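Local coordinates for protein glucose 1-dehydrogenase (Haloferax mediterranei, PDB 2B5W) that catalyses the zinc-dependent oxidation of D-glucose and related aldoses to the corresponding lactone, passing the electrons to NADP(+) by preference, or to NAD(+), at residues A[4-9]-A[43-48]; A[31-36]-A[141-146]; A[13-18]-A[335-340]; A[96-101]-A[106-111]. The protein carries 1 engineered substitution. All blocks are in the same frame, centred on the assembly; numbering follows the deposited sequence. Where two conformers were deposited one is given.

Overall arrangement
Contacts 1, 2 and 3 lie near one another, and contact 4, both of whose segments fall in the GroES-like region, stands apart. Contacts 1 and 3, with centres 13 Å apart, meet directly: strands 2-7 and 14-17 are neighbours in one antiparallel sheet, A5 O lies 2.9 Å from V14 N, and I45 CD1 packs on P13 CG at 3.7 Å. Contact 2, 17 Å from contact 3 between centres, ties strand 27-37 to the loop before helix 149-164. Contact 1 reaches the cofactor through E43, and its V44 side chain lies about 9 Å from the zinc ion. Contact 4, centred 26 to 32 Å from the others, lies where the second subunit packs against its loop.

Contact 1 (A[4-9]-A[43-48]); sequences IAVKRG and EVIAGG. With NAP (NADP nicotinamide-adenine-dinucleotide phosphate), chain I.
V6 and I45 make the closer of two apolar contacts between strand 2-7 and helix 39-46: CG1 of V6 stands 3.7 Å from CG1 of I45, the two side chains crossing at about a right angle. The CB of V6 is directed at the helix, and its CG1 lies anti to the carbonyl carbon (chi1 -72°), which carries that methyl to the flank of I45. The second methyl, CG2, has a looser partner in CG1 of V44, 4.5 Å away. Branched aliphatic residues suit both sides, since a compact valine on the strand can fill the angle between two successive helical side chains without any polar group to satisfy.

No hydrogen bond joins the segments. The strand's backbone is engaged within the three-stranded antiparallel sheet 14-17, 2-7, 58-60, where V6 pairs with L59 and A5 with V14. Through these V6 contacts, and through V44 touching L59, helix 39-46 packs on a sheet of the catalytic part of this zinc-containing alcohol dehydrogenase.

The polar interaction belongs to the helix and the cofactor. E43, extended beyond CG, reaches NADP, and its OE2 accepts a hydrogen bond of 2.6 Å from O2D of the cofactor. A carboxylate is a fitting acceptor for this ribose hydroxyl next to the nicotinamide; R207 and R208 are among the other residues that bind NADP.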
# COMPACT_ATOMS: atom_id res chain seq x y z
N ILE A 4 -17.66 6.94 -34.00
CA ILE A 4 -18.70 6.51 -33.09
C ILE A 4 -18.60 7.38 -31.85
O ILE A 4 -17.54 7.47 -31.23
CB ILE A 4 -18.55 5.00 -32.71
CG1 ILE A 4 -18.55 4.12 -33.97
CG2 ILE A 4 -19.64 4.60 -31.74
CD1 ILE A 4 -19.76 4.22 -34.83
N ALA A 5 -19.70 8.05 -31.50
CA ALA A 5 -19.68 9.08 -30.46
C ALA A 5 -20.91 9.00 -29.57
O ALA A 5 -21.92 8.42 -29.95
CB ALA A 5 -19.61 10.43 -31.09
N VAL A 6 -20.79 9.56 -28.37
CA VAL A 6 -21.97 9.83 -27.53
C VAL A 6 -22.30 11.34 -27.69
O VAL A 6 -21.41 12.19 -27.79
CB VAL A 6 -21.76 9.45 -26.05
CG1 VAL A 6 -21.74 7.93 -25.88
CG2 VAL A 6 -20.49 10.08 -25.47
N LYS A 7 -23.58 11.65 -27.79
CA LYS A 7 -24.05 13.03 -27.91
C LYS A 7 -24.96 13.34 -26.73
O LYS A 7 -25.53 12.43 -26.10
CB LYS A 7 -24.86 13.22 -29.19
CG LYS A 7 -24.09 13.56 -30.46
CD LYS A 7 -24.87 13.07 -31.68
CE LYS A 7 -24.75 13.98 -32.90
NZ LYS A 7 -25.56 13.42 -34.04
N ARG A 8 -25.08 14.63 -26.41
CA ARG A 8 -26.09 15.06 -25.44
C ARG A 8 -27.47 14.68 -25.95
O ARG A 8 -27.81 15.00 -27.10
CB ARG A 8 -26.02 16.57 -25.24
CG ARG A 8 -24.74 17.03 -24.55
CD ARG A 8 -24.63 18.55 -24.42
NE ARG A 8 -23.40 18.99 -23.76
CZ ARG A 8 -23.09 20.27 -23.53
NH1 ARG A 8 -23.90 21.26 -23.91
NH2 ARG A 8 -21.96 20.67 -22.92
N GLY A 9 -28.23 13.95 -25.15
CA GLY A 9 -29.59 13.59 -25.51
C GLY A 9 -29.79 12.22 -26.16
O GLY A 9 -30.90 11.71 -26.15
N GLU A 43 -19.54 3.05 -18.80
CA GLU A 43 -19.66 4.10 -17.76
C GLU A 43 -19.73 5.48 -18.41
O GLU A 43 -20.53 6.32 -18.01
CB GLU A 43 -18.51 4.01 -16.74
CG GLU A 43 -18.50 2.74 -15.91
CD GLU A 43 -17.16 2.47 -15.23
OE1 GLU A 43 -16.45 3.45 -14.90
OE2 GLU A 43 -16.81 1.28 -15.04
N VAL A 44 -18.92 5.72 -19.44
CA VAL A 44 -18.96 6.99 -20.19
C VAL A 44 -20.32 7.17 -20.87
O VAL A 44 -20.84 8.29 -20.95
CB VAL A 44 -17.83 7.06 -21.27
CG1 VAL A 44 -18.02 8.26 -22.21
CG2 VAL A 44 -16.45 7.12 -20.63
N ILE A 45 -20.88 6.10 -21.41
CA ILE A 45 -22.16 6.19 -22.14
C ILE A 45 -23.26 6.52 -21.14
O ILE A 45 -24.12 7.34 -21.42
CB ILE A 45 -22.48 4.86 -22.86
CG1 ILE A 45 -21.52 4.68 -24.03
CG2 ILE A 45 -23.93 4.84 -23.39
CD1 ILE A 45 -21.44 3.22 -24.53
N ALA A 46 -23.20 5.88 -19.97
CA ALA A 46 -24.16 6.08 -18.88
C ALA A 46 -24.02 7.45 -18.20
O ALA A 46 -24.97 7.92 -17.58
CB ALA A 46 -24.01 4.99 -17.84
N GLY A 47 -22.85 8.07 -18.31
CA GLY A 47 -22.56 9.30 -17.60
C GLY A 47 -23.17 10.51 -18.27
O GLY A 47 -24.02 10.39 -19.17
N GLY A 48 -22.74 11.69 -17.83
CA GLY A 48 -23.20 12.94 -18.40
C GLY A 48 -22.33 13.40 -19.56
O GLY A 48 -21.52 12.64 -20.08
PA NAP I . -17.17 -4.88 -15.78
O1A NAP I . -18.34 -4.10 -15.40
O2A NAP I . -17.29 -5.52 -17.17
O5B NAP I . -16.92 -6.05 -14.75
C5B NAP I . -17.15 -5.96 -13.37
C4B NAP I . -17.54 -7.38 -13.02
O4B NAP I . -17.57 -7.48 -11.61
C3B NAP I . -18.92 -7.80 -13.55
O3B NAP I . -18.86 -8.94 -14.39
C2B NAP I . -19.74 -8.05 -12.29
O2B NAP I . -20.58 -9.19 -12.34
C1B NAP I . -18.67 -8.28 -11.24
N9A NAP I . -19.13 -7.87 -9.93
C8A NAP I . -19.56 -6.63 -9.55
N7A NAP I . -19.90 -6.67 -8.25
C5A NAP I . -19.73 -7.96 -7.80
C6A NAP I . -19.93 -8.61 -6.58
N6A NAP I . -20.45 -7.98 -5.50
N1A NAP I . -19.63 -9.95 -6.46
C2A NAP I . -19.13 -10.66 -7.53
N3A NAP I . -18.93 -10.04 -8.75
C4A NAP I . -19.22 -8.72 -8.87
O3 NAP I . -15.88 -3.95 -15.90
PN NAP I . -14.38 -4.27 -16.43
O1N NAP I . -13.95 -5.66 -16.11
O2N NAP I . -14.14 -3.72 -17.81
O5D NAP I . -13.85 -3.27 -15.30
C5D NAP I . -13.75 -3.70 -13.96
C4D NAP I . -13.57 -2.50 -13.02
O4D NAP I . -12.31 -1.90 -13.32
C3D NAP I . -14.63 -1.41 -13.20
O3D NAP I . -15.03 -0.88 -11.95
C2D NAP I . -13.90 -0.37 -14.05
O2D NAP I . -14.42 0.93 -13.97
C1D NAP I . -12.48 -0.50 -13.50
N1N NAP I . -11.40 -0.11 -14.42
C2N NAP I . -10.43 0.66 -13.86
C3N NAP I . -9.33 1.00 -14.59
C7N NAP I . -8.23 1.69 -13.84
O7N NAP I . -7.24 2.17 -14.70
N7N NAP I . -8.28 1.78 -12.48
C4N NAP I . -9.18 0.61 -15.93
C5N NAP I . -10.18 -0.19 -16.49
C6N NAP I . -11.28 -0.57 -15.71
P2B NAP I . -22.15 -9.09 -12.86
O1X NAP I . -22.24 -8.76 -14.26
O2X NAP I . -22.70 -10.49 -12.52
O3X NAP I . -22.88 -8.03 -12.02

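Contact 2 (A[31-36]-A[141-146]); sequences RTLRVG and SQAELG
With CG anti to the carbonyl carbon (chi1 -69°) and the chain extended from there to NE, R34 reaches from its strand to the turn at 143-146 and brings NH1 to the carbonyl oxygen of E144. NH1 of R34 to O of E144 is 2.8 Å, but the hydrogen bond is far from straight, 134° at the hydrogen, and the oxygen lies 31° out of the guanidinium plane. CD of R34 also approaches E144 O, at 3.2 Å. The E144 side chain runs beside the arginine and points the same way, so that its CG packs 3.4 Å from NH1, while OE1 stays 4.5 Å from NH1, too far for a salt bridge. Long reach and several N-H groups make arginine apt here: NE forms a salt bridge with E353, NH2 is hydrogen-bonded as well, and NH1 serves the turn. An alanine in place of R34 is likely to leave the E144 carbonyl without this donor and E353 without its charge partner.

CD2 of L145 lies at the guanidinium edge, and CD1 of L33 touches CB of A143 at 4.3 Å, a small apolar patch next to the polar one. L33 and R34 can both turn toward the loop because they form a classic beta bulge opposite V66, which breaks the usual up-and-down order of a strand. The turn, a type I beta turn from A143 to G146, sits between strand 135-137 and helix 149-164; L145 leans on F316 of helix 306-318, and strand 27-37 is flanked by strands 64-71, 127-131 and 349-353.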
# COMPACT_ATOMS: atom_id res chain seq x y z
N ARG A 31 -4.33 4.98 -39.30
CA ARG A 31 -5.58 4.39 -39.72
C ARG A 31 -6.00 3.37 -38.68
O ARG A 31 -5.28 2.41 -38.42
CB ARG A 31 -5.46 3.72 -41.08
CG ARG A 31 -6.71 3.04 -41.53
CD ARG A 31 -6.69 2.58 -43.01
NE ARG A 31 -5.45 1.92 -43.47
CZ ARG A 31 -5.18 0.64 -43.40
NH1 ARG A 31 -4.07 0.18 -43.94
NH2 ARG A 31 -6.00 -0.20 -42.79
N THR A 32 -7.19 3.57 -38.12
CA THR A 32 -7.70 2.66 -37.09
C THR A 32 -8.01 1.28 -37.64
O THR A 32 -8.66 1.15 -38.68
CB THR A 32 -8.95 3.26 -36.47
OG1 THR A 32 -8.61 4.58 -36.01
CG2 THR A 32 -9.42 2.47 -35.29
N LEU A 33 -7.52 0.25 -36.95
CA LEU A 33 -7.82 -1.14 -37.30
C LEU A 33 -9.00 -1.59 -36.44
O LEU A 33 -10.09 -1.81 -36.96
CB LEU A 33 -6.60 -2.06 -37.11
CG LEU A 33 -5.45 -1.73 -38.05
CD1 LEU A 33 -4.19 -2.38 -37.51
CD2 LEU A 33 -5.73 -2.22 -39.44
N ARG A 34 -8.80 -1.73 -35.12
CA ARG A 34 -9.84 -2.17 -34.18
C ARG A 34 -9.78 -1.38 -32.90
O ARG A 34 -8.71 -0.95 -32.49
CB ARG A 34 -9.68 -3.66 -33.85
CG ARG A 34 -9.99 -4.57 -35.02
CD ARG A 34 -9.54 -6.01 -34.78
NE ARG A 34 -10.04 -6.86 -35.85
CZ ARG A 34 -10.20 -8.14 -35.73
NH1 ARG A 34 -9.81 -8.77 -34.64
NH2 ARG A 34 -10.75 -8.84 -36.75
N VAL A 35 -10.93 -1.18 -32.27
CA VAL A 35 -11.01 -0.50 -30.98
C VAL A 35 -11.88 -1.33 -30.07
O VAL A 35 -13.00 -1.70 -30.42
CB VAL A 35 -11.58 0.93 -31.09
CG1 VAL A 35 -11.51 1.62 -29.76
CG2 VAL A 35 -10.86 1.70 -32.15
N GLY A 36 -11.36 -1.69 -28.91
CA GLY A 36 -12.09 -2.44 -27.92
C GLY A 36 -13.08 -1.62 -27.13
O GLY A 36 -13.04 -0.40 -27.11
N SER A 141 1.92 -9.21 -35.71
CA SER A 141 0.98 -10.28 -35.46
C SER A 141 0.01 -10.04 -34.30
O SER A 141 -0.93 -10.81 -34.09
CB SER A 141 1.67 -11.61 -35.26
OG SER A 141 2.70 -11.55 -34.27
N GLN A 142 0.25 -8.99 -33.53
CA GLN A 142 -0.68 -8.54 -32.49
C GLN A 142 -1.68 -7.53 -33.01
O GLN A 142 -2.48 -7.01 -32.25
CB GLN A 142 0.11 -8.01 -31.28
CG GLN A 142 0.84 -9.18 -30.58
CD GLN A 142 1.71 -8.78 -29.38
OE1 GLN A 142 1.63 -7.67 -28.92
NE2 GLN A 142 2.52 -9.73 -28.89
N ALA A 143 -1.68 -7.27 -34.31
CA ALA A 143 -2.66 -6.34 -34.86
C ALA A 143 -4.08 -6.82 -34.64
O ALA A 143 -4.93 -5.99 -34.32
CB ALA A 143 -2.44 -6.11 -36.31
N GLU A 144 -4.36 -8.10 -34.90
CA GLU A 144 -5.72 -8.63 -34.81
C GLU A 144 -6.32 -8.38 -33.44
O GLU A 144 -7.47 -7.95 -33.30
CB GLU A 144 -5.74 -10.14 -35.19
CG GLU A 144 -7.10 -10.80 -35.04
CD GLU A 144 -7.09 -12.31 -35.16
OE1 GLU A 144 -8.12 -12.93 -34.80
OE2 GLU A 144 -6.06 -12.86 -35.59
N LEU A 145 -5.55 -8.66 -32.40
CA LEU A 145 -6.03 -8.53 -31.03
C LEU A 145 -5.34 -7.37 -30.31
O LEU A 145 -5.31 -7.32 -29.05
CB LEU A 145 -5.89 -9.82 -30.27
CG LEU A 145 -6.66 -10.99 -30.85
CD1 LEU A 145 -6.44 -12.23 -29.95
CD2 LEU A 145 -8.16 -10.66 -30.99
N GLY A 146 -4.91 -6.37 -31.08
CA GLY A 146 -4.10 -5.29 -30.51
C GLY A 146 -4.86 -4.38 -29.56
O GLY A 146 -4.23 -3.65 -28.74

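Contact 3 (A[13-18]-A[335-340]); sequences PVVIEK and SEFEAA
F337 brings the far end of its ring, CE1, CZ and CE2, to V15 and P13. Strand 14-17 is an outer one of the three-stranded antiparallel sheet 14-17, 2-7, 58-60, and the 3-10 segment at 335-340 lies between strands 328-333 and 349-353 of the mixed sheet; the contact therefore joins the N-terminal sheet to a C-terminal part of the chain. CG of F337 sits between the backbone N and the carbonyl carbon (chi1 78°), which swings the ring's outer edge onto both residues. CB of P13 lies 4.4 Å from CE2 of F337, and the side chain of E338 covers part of one ring face with its CG. A flat apolar ring suits this place because it touches both P13 and V15, which offer it only hydrocarbon side chains. Replacing F337 by a serine would probably open a gap beside P13 and V15 and loosen the hold of the 3-10 segment on the strand. I4 of strand 2-7 touches P13 and V15 as well. The carbonyl oxygen of P13 lies in the plane of the ring, at its edge, 4.0 Å from CZ of F337, and CG2 of V15 comes obliquely to 3.3 Å from CE1 of F337.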
# COMPACT_ATOMS: atom_id res chain seq x y z
N PRO A 13 -24.50 5.07 -28.35
CA PRO A 13 -23.54 5.59 -29.32
C PRO A 13 -24.13 5.67 -30.70
O PRO A 13 -24.95 4.84 -31.10
CB PRO A 13 -22.42 4.53 -29.30
CG PRO A 13 -22.55 3.87 -27.99
CD PRO A 13 -24.05 3.80 -27.76
N VAL A 14 -23.70 6.67 -31.45
CA VAL A 14 -24.12 6.83 -32.82
C VAL A 14 -22.98 7.14 -33.76
O VAL A 14 -21.92 7.58 -33.33
CB VAL A 14 -25.14 7.96 -32.94
CG1 VAL A 14 -26.40 7.58 -32.13
CG2 VAL A 14 -24.56 9.26 -32.45
N VAL A 15 -23.22 6.93 -35.05
CA VAL A 15 -22.26 7.29 -36.07
C VAL A 15 -22.39 8.76 -36.43
O VAL A 15 -23.49 9.26 -36.70
CB VAL A 15 -22.41 6.46 -37.38
CG1 VAL A 15 -21.30 6.80 -38.32
CG2 VAL A 15 -22.39 4.98 -37.08
N ILE A 16 -21.25 9.43 -36.40
CA ILE A 16 -21.09 10.79 -36.88
C ILE A 16 -20.05 10.87 -37.97
O ILE A 16 -19.31 9.92 -38.22
CB ILE A 16 -20.72 11.74 -35.74
CG1 ILE A 16 -19.35 11.38 -35.12
CG2 ILE A 16 -21.79 11.71 -34.63
CD1 ILE A 16 -18.85 12.46 -34.22
N GLU A 17 -19.97 12.04 -38.61
CA GLU A 17 -18.89 12.36 -39.52
C GLU A 17 -18.19 13.65 -39.16
O GLU A 17 -18.84 14.63 -38.72
CB GLU A 17 -19.39 12.44 -40.95
CG GLU A 17 -19.88 11.09 -41.45
CD GLU A 17 -20.52 11.19 -42.80
OE1 GLU A 17 -19.97 10.60 -43.73
OE2 GLU A 17 -21.57 11.85 -42.91
N LYS A 18 -16.88 13.66 -39.35
CA LYS A 18 -16.07 14.82 -39.11
C LYS A 18 -14.83 14.69 -39.97
O LYS A 18 -14.53 13.62 -40.49
CB LYS A 18 -15.71 14.92 -37.63
CG LYS A 18 -14.88 13.75 -37.11
CD LYS A 18 -14.25 14.11 -35.75
CE LYS A 18 -15.25 14.16 -34.68
NZ LYS A 18 -14.62 14.60 -33.38
N SER A 335 -19.81 -1.41 -40.01
CA SER A 335 -21.13 -1.54 -40.67
C SER A 335 -22.22 -2.02 -39.72
O SER A 335 -23.36 -1.61 -39.88
CB SER A 335 -21.02 -2.45 -41.90
OG SER A 335 -20.50 -3.72 -41.52
N GLU A 336 -21.87 -2.85 -38.74
CA GLU A 336 -22.79 -3.41 -37.75
C GLU A 336 -22.23 -3.21 -36.33
O GLU A 336 -22.13 -4.13 -35.53
CB GLU A 336 -23.01 -4.90 -38.05
CG GLU A 336 -23.21 -5.25 -39.52
CD GLU A 336 -24.51 -4.72 -40.11
OE1 GLU A 336 -25.49 -4.48 -39.33
OE2 GLU A 336 -24.56 -4.54 -41.36
N PHE A 337 -21.83 -1.99 -36.04
CA PHE A 337 -21.05 -1.73 -34.82
C PHE A 337 -21.82 -1.89 -33.53
O PHE A 337 -21.23 -2.16 -32.50
CB PHE A 337 -20.45 -0.34 -34.88
CG PHE A 337 -21.44 0.72 -34.57
CD1 PHE A 337 -22.19 1.29 -35.58
CD2 PHE A 337 -21.64 1.13 -33.25
CE1 PHE A 337 -23.14 2.27 -35.28
CE2 PHE A 337 -22.58 2.11 -32.95
CZ PHE A 337 -23.32 2.67 -33.97
N GLU A 338 -23.14 -1.73 -33.56
CA GLU A 338 -23.93 -1.59 -32.33
C GLU A 338 -23.75 -2.74 -31.36
O GLU A 338 -23.69 -2.53 -30.14
CB GLU A 338 -25.42 -1.42 -32.67
CG GLU A 338 -25.78 -0.01 -33.12
CD GLU A 338 -26.96 0.02 -34.07
OE1 GLU A 338 -27.96 -0.67 -33.80
OE2 GLU A 338 -26.87 0.75 -35.09
N ALA A 339 -23.65 -3.95 -31.88
CA ALA A 339 -23.51 -5.14 -31.05
C ALA A 339 -22.26 -5.16 -30.18
O ALA A 339 -22.18 -5.90 -29.21
CB ALA A 339 -23.56 -6.38 -31.92
N ALA A 340 -21.26 -4.35 -30.52
CA ALA A 340 -20.07 -4.25 -29.69
C ALA A 340 -20.40 -3.68 -28.32
O ALA A 340 -19.66 -3.89 -27.34
CB ALA A 340 -19.05 -3.41 -30.36

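Contact 4 (A[96-101]-A[106-111]); sequences NEYFER and MAPDGM
Y98 presents one face of its ring to A107, whose CA sits 3.9 Å from the ring centroid and 18° off the normal, a CH-pi contact. On the opposite face lies CG of E97, so the ring is held between its helical neighbour and the incoming loop. Placed with CG anti to the carbonyl carbon (chi1 -61°), the ring also meets P108, whose CD is 3.5 Å from CE1, the two side chains crossing at about a right angle. M111 adds an oblique Met-aromatic contact, SD to CE1 of Y98, but this holds for one of two conformers and is doubtful. Alanine and proline fit here because small or rigid hydrocarbon groups can lie close to a broad aromatic ring.

N96 takes both parts of its amide into use. OD1 caps the helix 97-100 as its N-cap, accepting from F99 N and, weakly, from Y98 N, whereas ND2 donates to M111 O at 3.0 Å with a 150° angle and the acceptor in the amide plane. That same carbonyl oxygen lies at the edge of the F99 ring, 3.3 Å from CE2. M111 ends the type II turn 108-111, in which the backbone angles of G110 would press a CB against the preceding carbonyl oxygen and so call for glycine. The loop also faces the second subunit: M106 O is hydrogen-bonded to N266 of that chain, and P108 packs on its P265.

A single asparagine thus ties the helix start to the turn's end, and its acceptor bonds at OD1 and donor bond at ND2 would fix which atom is oxygen and which is nitrogen.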
# COMPACT_ATOMS: atom_id res chain seq x y z
N ASN A 96 2.75 19.61 -17.94
CA ASN A 96 2.99 19.70 -16.51
C ASN A 96 4.05 18.66 -16.12
O ASN A 96 4.50 17.92 -16.97
CB ASN A 96 1.66 19.57 -15.74
CG ASN A 96 0.96 18.23 -15.98
OD1 ASN A 96 1.60 17.20 -15.96
ND2 ASN A 96 -0.37 18.26 -16.12
N GLU A 97 4.42 18.62 -14.84
CA GLU A 97 5.47 17.73 -14.37
C GLU A 97 5.22 16.25 -14.71
O GLU A 97 6.16 15.49 -14.93
CB GLU A 97 5.63 17.88 -12.85
CG GLU A 97 4.42 17.45 -12.03
CD GLU A 97 4.72 17.44 -10.55
OE1 GLU A 97 4.17 18.32 -9.87
OE2 GLU A 97 5.50 16.59 -10.07
N TYR A 98 3.95 15.86 -14.72
CA TYR A 98 3.64 14.44 -14.94
C TYR A 98 3.94 14.06 -16.38
O TYR A 98 4.51 13.01 -16.65
CB TYR A 98 2.21 14.12 -14.53
CG TYR A 98 2.01 14.40 -13.06
CD1 TYR A 98 1.45 15.58 -12.64
CD2 TYR A 98 2.45 13.50 -12.11
CE1 TYR A 98 1.29 15.85 -11.32
CE2 TYR A 98 2.31 13.76 -10.77
CZ TYR A 98 1.73 14.95 -10.37
OH TYR A 98 1.55 15.23 -9.04
N PHE A 99 3.58 14.93 -17.32
CA PHE A 99 3.91 14.70 -18.71
C PHE A 99 5.41 14.88 -18.99
O PHE A 99 6.03 14.10 -19.72
CB PHE A 99 3.03 15.57 -19.63
CG PHE A 99 1.59 15.10 -19.68
CD1 PHE A 99 1.19 14.21 -20.64
CD2 PHE A 99 0.68 15.48 -18.73
CE1 PHE A 99 -0.12 13.74 -20.67
CE2 PHE A 99 -0.62 15.01 -18.73
CZ PHE A 99 -1.02 14.11 -19.74
N GLU A 100 6.01 15.92 -18.41
CA GLU A 100 7.45 16.17 -18.60
C GLU A 100 8.36 15.06 -18.08
O GLU A 100 9.38 14.75 -18.71
CB GLU A 100 7.83 17.52 -17.95
CG GLU A 100 7.21 18.72 -18.65
CD GLU A 100 7.62 18.84 -20.12
OE1 GLU A 100 8.82 18.77 -20.42
OE2 GLU A 100 6.72 19.00 -20.97
N ARG A 101 7.93 14.40 -17.00
CA ARG A 101 8.67 13.29 -16.38
C ARG A 101 8.21 11.94 -16.91
O ARG A 101 8.60 10.90 -16.37
CB ARG A 101 8.47 13.31 -14.86
CG ARG A 101 9.12 14.52 -14.19
CD ARG A 101 8.84 14.58 -12.68
NE ARG A 101 9.46 15.75 -12.04
CZ ARG A 101 9.36 16.02 -10.73
NH1 ARG A 101 8.68 15.22 -9.91
NH2 ARG A 101 9.92 17.09 -10.14
N MET A 106 0.31 9.06 -13.51
CA MET A 106 0.26 9.46 -12.11
C MET A 106 -0.35 10.87 -11.94
O MET A 106 -0.44 11.38 -10.83
CB MET A 106 1.67 9.45 -11.47
CG MET A 106 2.44 8.13 -11.68
SD MET A 106 1.62 6.69 -10.89
CE MET A 106 1.64 7.15 -9.15
N ALA A 107 -0.72 11.52 -13.02
CA ALA A 107 -1.31 12.87 -12.89
C ALA A 107 -2.63 12.77 -12.13
O ALA A 107 -3.41 11.86 -12.35
CB ALA A 107 -1.54 13.49 -14.27
N PRO A 108 -2.94 13.75 -11.29
CA PRO A 108 -4.23 13.79 -10.60
C PRO A 108 -5.34 14.42 -11.44
O PRO A 108 -5.06 14.99 -12.49
CB PRO A 108 -3.93 14.69 -9.41
CG PRO A 108 -3.01 15.60 -9.91
CD PRO A 108 -2.08 14.87 -10.88
N ASP A 109 -6.56 14.29 -10.94
CA ASP A 109 -7.74 14.80 -11.61
C ASP A 109 -7.51 16.24 -12.07
O ASP A 109 -6.98 17.05 -11.32
CB ASP A 109 -8.92 14.79 -10.64
CG ASP A 109 -10.22 15.16 -11.30
OD1 ASP A 109 -10.80 14.31 -12.00
OD2 ASP A 109 -10.73 16.29 -11.16
N GLY A 110 -7.95 16.55 -13.28
CA GLY A 110 -7.75 17.90 -13.83
C GLY A 110 -6.42 18.19 -14.53
O GLY A 110 -6.33 19.16 -15.27
N MET A 111 -5.42 17.33 -14.35
CA MET A 111 -4.10 17.53 -14.91
C MET A 111 -3.80 16.60 -16.10
O MET A 111 -2.65 16.41 -16.50
CB MET A 111 -3.05 17.37 -13.81
CG MET A 111 -3.30 18.30 -12.63
SD MET A 111 -1.89 18.43 -11.54
CE MET A 111 -2.18 20.03 -10.78